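Local structure of protein FkbI (Streptomyces hygroscopicus, 1R2J) at residues R72-S77 with T143-Y148; S184-A189 with K341-I346. The protein probably works as an FAD-dependent acyl-ACP dehydrogenase in making the methoxymalonyl extender unit of the polyketide FK520. One frame throughout, in Å; residues are numbered along the deposited sequence.

Interaction 1 of 2, residues R72-S77 with T143-Y148; sequences RSVMTS and TTAAAY. With FAD (flavin-adenine dinucleotide), chain B.
With chi1 at -63°, Thr144 keeps OG1 beside its own backbone N and sends its methyl CG2 anti to that N, so the hydroxyl turns to the flavin while the methyl turns to helix 69-88. Ser77 carries OG anti to its carbonyl carbon (chi1 -65°), which brings this oxygen to 3.1 Å from Thr144 CG2, a tight approach of a hydroxyl to a methyl. The same methyl lies 3.7 Å from the carbonyl oxygen Ser73 O and also meets the CB of Ser73, whose own hydroxyl bonds back to Ser69 O. Ser73 O is itself held from one face, by Ser77 N and by Thr76 OG1, the latter at 2.6 Å. Beyond the threonine, Ala145 CB rests 4.2 Å from Ser77 CB and, more loosely, against Val74 CG2. A water sits among Ser77 OG, Thr144 O and FAD O4, close enough to bridge helix, loop and cofactor. On the flavin side Thr144 gives two hydrogen bonds: OG1 donates to FAD N5 at 2.6 Å, and the backbone N donates to FAD O4 at 2.9 Å in a fairly straight bond (162° at the hydrogen). The N-H would be expected to polarise the C4 carbonyl. A type II beta turn from Thr143 to Ala146 presents both donors just after strand 133-143. One residue thus reads two neighbouring flavin atoms while its methyl packs on a helix, an arrangement consistent with the flavin site of acyl-CoA dehydrogenases, where N5 is the hydride acceptor.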
# COMPACT_ATOMS: atom_id res chain seq x y z
N ARG A 72 1.80 4.55 5.88
CA ARG A 72 1.55 4.69 4.45
C ARG A 72 0.85 3.44 3.93
O ARG A 72 -0.06 3.52 3.10
CB ARG A 72 2.88 4.89 3.72
CG ARG A 72 2.81 5.55 2.34
CD ARG A 72 2.42 4.59 1.23
NE ARG A 72 3.04 3.27 1.30
CZ ARG A 72 4.34 3.02 1.42
NH1 ARG A 72 5.23 4.01 1.49
NH2 ARG A 72 4.76 1.76 1.43
N SER A 73 1.27 2.27 4.42
CA SER A 73 0.68 1.01 3.99
C SER A 73 -0.80 0.94 4.35
O SER A 73 -1.59 0.33 3.63
CB SER A 73 1.44 -0.17 4.60
OG SER A 73 2.73 -0.28 4.02
N VAL A 74 -1.17 1.56 5.47
CA VAL A 74 -2.57 1.58 5.90
C VAL A 74 -3.38 2.41 4.93
O VAL A 74 -4.51 2.07 4.60
CB VAL A 74 -2.70 2.16 7.33
CG1 VAL A 74 -4.17 2.21 7.74
CG2 VAL A 74 -1.94 1.29 8.31
N MET A 75 -2.78 3.51 4.46
CA MET A 75 -3.43 4.39 3.50
C MET A 75 -3.65 3.64 2.20
O MET A 75 -4.68 3.81 1.53
CB MET A 75 -2.56 5.62 3.19
CG MET A 75 -2.30 6.53 4.36
SD MET A 75 -1.24 7.93 3.89
CE MET A 75 -2.19 8.64 2.51
N THR A 76 -2.67 2.83 1.81
CA THR A 76 -2.80 2.07 0.57
C THR A 76 -3.91 1.02 0.69
O THR A 76 -4.70 0.85 -0.23
CB THR A 76 -1.44 1.38 0.16
OG1 THR A 76 -1.16 0.27 1.02
CG2 THR A 76 -0.29 2.36 0.26
N SER A 77 -3.99 0.35 1.84
CA SER A 77 -5.03 -0.66 2.06
C SER A 77 -6.40 0.02 2.08
O SER A 77 -7.35 -0.46 1.46
CB SER A 77 -4.79 -1.39 3.37
OG SER A 77 -3.58 -2.14 3.31
N THR A 143 -2.33 -10.07 5.02
CA THR A 143 -3.23 -8.96 4.75
C THR A 143 -2.84 -7.70 5.53
O THR A 143 -2.89 -7.68 6.76
CB THR A 143 -4.68 -9.33 5.12
OG1 THR A 143 -4.97 -10.62 4.57
CG2 THR A 143 -5.65 -8.32 4.54
N THR A 144 -2.45 -6.66 4.80
CA THR A 144 -2.05 -5.40 5.42
C THR A 144 -3.18 -4.69 6.16
O THR A 144 -4.31 -4.61 5.66
CB THR A 144 -1.49 -4.42 4.38
OG1 THR A 144 -0.31 -4.97 3.79
CG2 THR A 144 -1.14 -3.08 5.04
N ALA A 145 -2.86 -4.16 7.34
CA ALA A 145 -3.81 -3.43 8.18
C ALA A 145 -4.97 -4.28 8.71
O ALA A 145 -5.87 -3.77 9.39
CB ALA A 145 -4.36 -2.23 7.42
N ALA A 146 -4.97 -5.58 8.40
CA ALA A 146 -6.05 -6.45 8.85
C ALA A 146 -6.24 -6.45 10.37
O ALA A 146 -7.35 -6.62 10.87
CB ALA A 146 -5.81 -7.88 8.36
N ALA A 147 -5.15 -6.25 11.11
CA ALA A 147 -5.22 -6.24 12.57
C ALA A 147 -5.97 -5.02 13.10
O ALA A 147 -6.31 -4.96 14.28
CB ALA A 147 -3.81 -6.28 13.16
N TYR A 148 -6.23 -4.05 12.22
CA TYR A 148 -6.93 -2.82 12.61
C TYR A 148 -8.29 -2.68 11.95
O TYR A 148 -9.14 -1.92 12.43
CB TYR A 148 -6.12 -1.58 12.19
CG TYR A 148 -4.67 -1.56 12.60
CD1 TYR A 148 -4.30 -1.55 13.94
CD2 TYR A 148 -3.66 -1.54 11.63
CE1 TYR A 148 -2.95 -1.51 14.31
CE2 TYR A 148 -2.32 -1.50 12.00
CZ TYR A 148 -1.97 -1.49 13.33
OH TYR A 148 -0.65 -1.44 13.69
PA FAD B . 5.97 -16.25 -4.90
O1A FAD B . 4.86 -15.46 -5.40
O2A FAD B . 6.06 -17.48 -4.04
O5B FAD B . 7.32 -15.54 -4.74
C5B FAD B . 7.99 -15.86 -5.90
C4B FAD B . 9.35 -15.29 -6.13
O4B FAD B . 9.39 -15.93 -7.46
C3B FAD B . 9.20 -13.83 -6.37
O3B FAD B . 10.46 -13.24 -6.27
C2B FAD B . 8.66 -13.72 -7.72
O2B FAD B . 8.86 -12.51 -8.49
C1B FAD B . 9.22 -14.96 -8.47
N9A FAD B . 8.29 -15.45 -9.43
C8A FAD B . 7.04 -16.10 -9.28
N7A FAD B . 6.43 -16.41 -10.39
C5A FAD B . 7.29 -15.97 -11.38
C6A FAD B . 7.24 -16.00 -12.77
N6A FAD B . 6.22 -16.54 -13.45
N1A FAD B . 8.30 -15.45 -13.48
C2A FAD B . 9.35 -14.90 -12.83
N3A FAD B . 9.50 -14.82 -11.44
C4A FAD B . 8.36 -15.41 -10.82
N1 FAD B . -1.27 -9.67 -0.11
C2 FAD B . -2.62 -9.29 -0.10
O2 FAD B . -3.49 -9.94 -0.70
N3 FAD B . -2.99 -8.16 0.60
C4 FAD B . -2.11 -7.33 1.35
O4 FAD B . -2.57 -6.32 1.96
C4X FAD B . -0.80 -7.74 1.34
N5 FAD B . 0.12 -6.91 2.12
C5X FAD B . 1.48 -7.31 2.18
C6 FAD B . 2.44 -6.58 2.93
C7 FAD B . 3.81 -6.96 3.05
C7M FAD B . 4.77 -6.11 3.89
C8 FAD B . 4.24 -8.14 2.38
C8M FAD B . 5.65 -8.67 2.45
C9 FAD B . 3.35 -8.86 1.62
C9A FAD B . 1.97 -8.47 1.47
N10 FAD B . 0.97 -9.23 0.67
C10 FAD B . -0.39 -8.90 0.61
C1' FAD B . 1.65 -10.26 0.01
C2' FAD B . 2.19 -9.78 -1.46
O2' FAD B . 0.97 -9.98 -2.23
C3' FAD B . 3.11 -10.80 -1.84
O3' FAD B . 4.45 -10.25 -1.82
C4' FAD B . 3.21 -11.67 -3.12
O4' FAD B . 2.07 -12.29 -3.65
C5' FAD B . 4.12 -12.63 -2.52
O5' FAD B . 3.93 -13.95 -2.93
P FAD B . 4.81 -15.05 -2.13
O1P FAD B . 3.59 -15.47 -2.62
O2P FAD B . 5.03 -16.55 -1.80
O3P FAD B . 5.48 -15.70 -3.46
O HOH W 1 -4.94 -4.62 2.85

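Interaction 2 of 2, residues S184-A189 with K341-I346; sequences SGCRAA and KLMEII. With FAD (flavin-adenine dinucleotide), chain B.
Leu342 lies between the loop 184-189 and the methyl-bearing end of the flavin. Its CD1 touches Ser184 OG at 3.4 Å, and CD2 meets both the backbone N and CA of Gly185, N at 3.4 Å; a CB on that glycine would collide with CD2. The same CD2 lies 3.5 Å from FAD C7M, while CG faces FAD C8M at 3.7 Å. Four residues on, Ile346 sets CG2 against FAD C8 at 3.5 Å, and Ile345 CG2 nears the ribityl oxygen O3'. An alanine in place of Leu342 would probably open a gap between Gly185 and the flavin methyls, leaving that end of the ring less firmly seated. Alongside, Met343, bent at chi2 and chi3, brings CE to 4.1 Å from Cys186 SG. In the second shell, helix 332-345 also grips the loop by polar bonds, Arg338 to Ser184 O and Asp339 to Cys186 N; His191, just past the loop, bonds to Cys186 O. At the helix end, Leu342 O takes both Ile345 N and Ile346 N. This is an apolar wall of the FAD pocket, made where the middle and C-terminal domains of the acyl-CoA dehydrogenase fold meet.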
# COMPACT_ATOMS: atom_id res chain seq x y z
N SER A 184 9.27 -8.51 8.59
CA SER A 184 10.59 -7.92 8.38
C SER A 184 10.58 -6.41 8.17
O SER A 184 11.47 -5.71 8.63
CB SER A 184 11.29 -8.60 7.20
OG SER A 184 10.59 -8.36 5.99
N GLY A 185 9.56 -5.91 7.46
CA GLY A 185 9.46 -4.48 7.20
C GLY A 185 8.03 -4.00 7.36
O GLY A 185 7.13 -4.83 7.52
N CYS A 186 7.80 -2.69 7.31
CA CYS A 186 6.46 -2.14 7.48
C CYS A 186 5.85 -2.83 8.72
O CYS A 186 4.66 -3.12 8.78
CB CYS A 186 5.60 -2.42 6.23
SG CYS A 186 5.96 -1.36 4.78
N ARG A 187 6.72 -3.06 9.70
CA ARG A 187 6.38 -3.77 10.93
C ARG A 187 5.20 -3.28 11.77
O ARG A 187 4.69 -4.03 12.60
CB ARG A 187 7.64 -3.87 11.81
CG ARG A 187 8.81 -4.51 11.07
CD ARG A 187 9.94 -4.87 12.01
NE ARG A 187 10.58 -3.69 12.60
CZ ARG A 187 11.66 -3.75 13.38
NH1 ARG A 187 12.20 -4.92 13.65
NH2 ARG A 187 12.20 -2.63 13.85
N ALA A 188 4.77 -2.04 11.56
CA ALA A 188 3.64 -1.52 12.32
C ALA A 188 2.37 -1.44 11.46
O ALA A 188 1.37 -0.86 11.88
CB ALA A 188 3.98 -0.14 12.87
N ALA A 189 2.41 -2.05 10.28
CA ALA A 189 1.27 -2.02 9.37
C ALA A 189 0.13 -2.97 9.72
O ALA A 189 -0.89 -3.00 9.02
CB ALA A 189 1.74 -2.28 7.95
N LYS A 341 12.78 -2.93 0.40
CA LYS A 341 13.00 -4.29 -0.05
C LYS A 341 11.65 -4.97 -0.25
O LYS A 341 11.41 -5.64 -1.26
CB LYS A 341 13.84 -5.05 0.99
CG LYS A 341 14.11 -6.51 0.65
CD LYS A 341 14.92 -6.66 -0.63
CE LYS A 341 14.04 -7.14 -1.78
NZ LYS A 341 14.83 -7.25 -3.04
N LEU A 342 10.75 -4.78 0.72
CA LEU A 342 9.42 -5.38 0.66
C LEU A 342 8.60 -4.84 -0.51
O LEU A 342 7.85 -5.59 -1.14
CB LEU A 342 8.69 -5.15 1.99
CG LEU A 342 8.52 -6.38 2.91
CD1 LEU A 342 9.74 -7.28 2.83
CD2 LEU A 342 8.28 -5.91 4.34
N MET A 343 8.76 -3.56 -0.83
CA MET A 343 8.03 -2.95 -1.94
C MET A 343 8.39 -3.57 -3.29
O MET A 343 7.57 -3.56 -4.21
CB MET A 343 8.28 -1.44 -1.97
CG MET A 343 7.80 -0.71 -0.72
SD MET A 343 6.05 -0.99 -0.36
CE MET A 343 6.16 -2.36 0.80
N GLU A 344 9.61 -4.10 -3.40
CA GLU A 344 10.04 -4.75 -4.64
C GLU A 344 9.35 -6.10 -4.82
O GLU A 344 9.29 -6.64 -5.93
CB GLU A 344 11.55 -4.99 -4.62
CG GLU A 344 12.41 -3.77 -4.87
CD GLU A 344 13.90 -4.09 -4.86
OE1 GLU A 344 14.56 -3.92 -5.92
OE2 GLU A 344 14.41 -4.52 -3.80
N ILE A 345 8.83 -6.63 -3.72
CA ILE A 345 8.17 -7.93 -3.70
C ILE A 345 6.64 -7.87 -3.83
O ILE A 345 6.06 -8.71 -4.53
CB ILE A 345 8.54 -8.68 -2.38
CG1 ILE A 345 10.05 -8.93 -2.34
CG2 ILE A 345 7.75 -9.98 -2.27
CD1 ILE A 345 10.60 -9.21 -0.94
N ILE A 346 5.99 -6.90 -3.19
CA ILE A 346 4.52 -6.79 -3.23
C ILE A 346 3.92 -5.99 -4.39
O ILE A 346 4.63 -5.30 -5.12
CB ILE A 346 3.98 -6.19 -1.90
CG1 ILE A 346 4.10 -4.65 -1.90
CG2 ILE A 346 4.77 -6.74 -0.75
CD1 ILE A 346 3.44 -3.98 -0.68
PA FAD B . 5.97 -16.25 -4.90
O1A FAD B . 4.86 -15.46 -5.40
O2A FAD B . 6.06 -17.48 -4.04
O5B FAD B . 7.32 -15.54 -4.74
C5B FAD B . 7.99 -15.86 -5.90
C4B FAD B . 9.35 -15.29 -6.13
O4B FAD B . 9.39 -15.93 -7.46
C3B FAD B . 9.20 -13.83 -6.37
O3B FAD B . 10.46 -13.24 -6.27
C2B FAD B . 8.66 -13.72 -7.72
O2B FAD B . 8.86 -12.51 -8.49
C1B FAD B . 9.22 -14.96 -8.47
N9A FAD B . 8.29 -15.45 -9.43
C8A FAD B . 7.04 -16.10 -9.28
N7A FAD B . 6.43 -16.41 -10.39
C5A FAD B . 7.29 -15.97 -11.38
C6A FAD B . 7.24 -16.00 -12.77
N6A FAD B . 6.22 -16.54 -13.45
N1A FAD B . 8.30 -15.45 -13.48
C2A FAD B . 9.35 -14.90 -12.83
N3A FAD B . 9.50 -14.82 -11.44
C4A FAD B . 8.36 -15.41 -10.82
N1 FAD B . -1.27 -9.67 -0.11
C2 FAD B . -2.62 -9.29 -0.10
O2 FAD B . -3.49 -9.94 -0.70
N3 FAD B . -2.99 -8.16 0.60
C4 FAD B . -2.11 -7.33 1.35
O4 FAD B . -2.57 -6.32 1.96
C4X FAD B . -0.80 -7.74 1.34
N5 FAD B . 0.12 -6.91 2.12
C5X FAD B . 1.48 -7.31 2.18
C6 FAD B . 2.44 -6.58 2.93
C7 FAD B . 3.81 -6.96 3.05
C7M FAD B . 4.77 -6.11 3.89
C8 FAD B . 4.24 -8.14 2.38
C8M FAD B . 5.65 -8.67 2.45
C9 FAD B . 3.35 -8.86 1.62
C9A FAD B . 1.97 -8.47 1.47
N10 FAD B . 0.97 -9.23 0.67
C10 FAD B . -0.39 -8.90 0.61
C1' FAD B . 1.65 -10.26 0.01
C2' FAD B . 2.19 -9.78 -1.46
O2' FAD B . 0.97 -9.98 -2.23
C3' FAD B . 3.11 -10.80 -1.84
O3' FAD B . 4.45 -10.25 -1.82
C4' FAD B . 3.21 -11.67 -3.12
O4' FAD B . 2.07 -12.29 -3.65
C5' FAD B . 4.12 -12.63 -2.52
O5' FAD B . 3.93 -13.95 -2.93
P FAD B . 4.81 -15.05 -2.13
O1P FAD B . 3.59 -15.47 -2.62
O2P FAD B . 5.03 -16.55 -1.80
O3P FAD B . 5.48 -15.70 -3.46

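From the N terminus, helix 69-88 enters first, and interaction 1 closes a loop of 65 intervening residues when the chain returns after strand 133-143. Interaction 2 opens later, at 184-189, and closes 151 residues on at the end of helix 332-345, so the two loops follow in series and neither nest nor cross. They nevertheless adjoin: Tyr148 OH probably hydrogen-bonds Ala188 O at 2.8 Å, Ser73 OG packs on Cys186 SG, and Arg72 NH2 lies near Met343 SD. The first ties the N-terminal helices to the middle domain, the second ties that middle domain to the C-terminal helices, and both meet at the FAD.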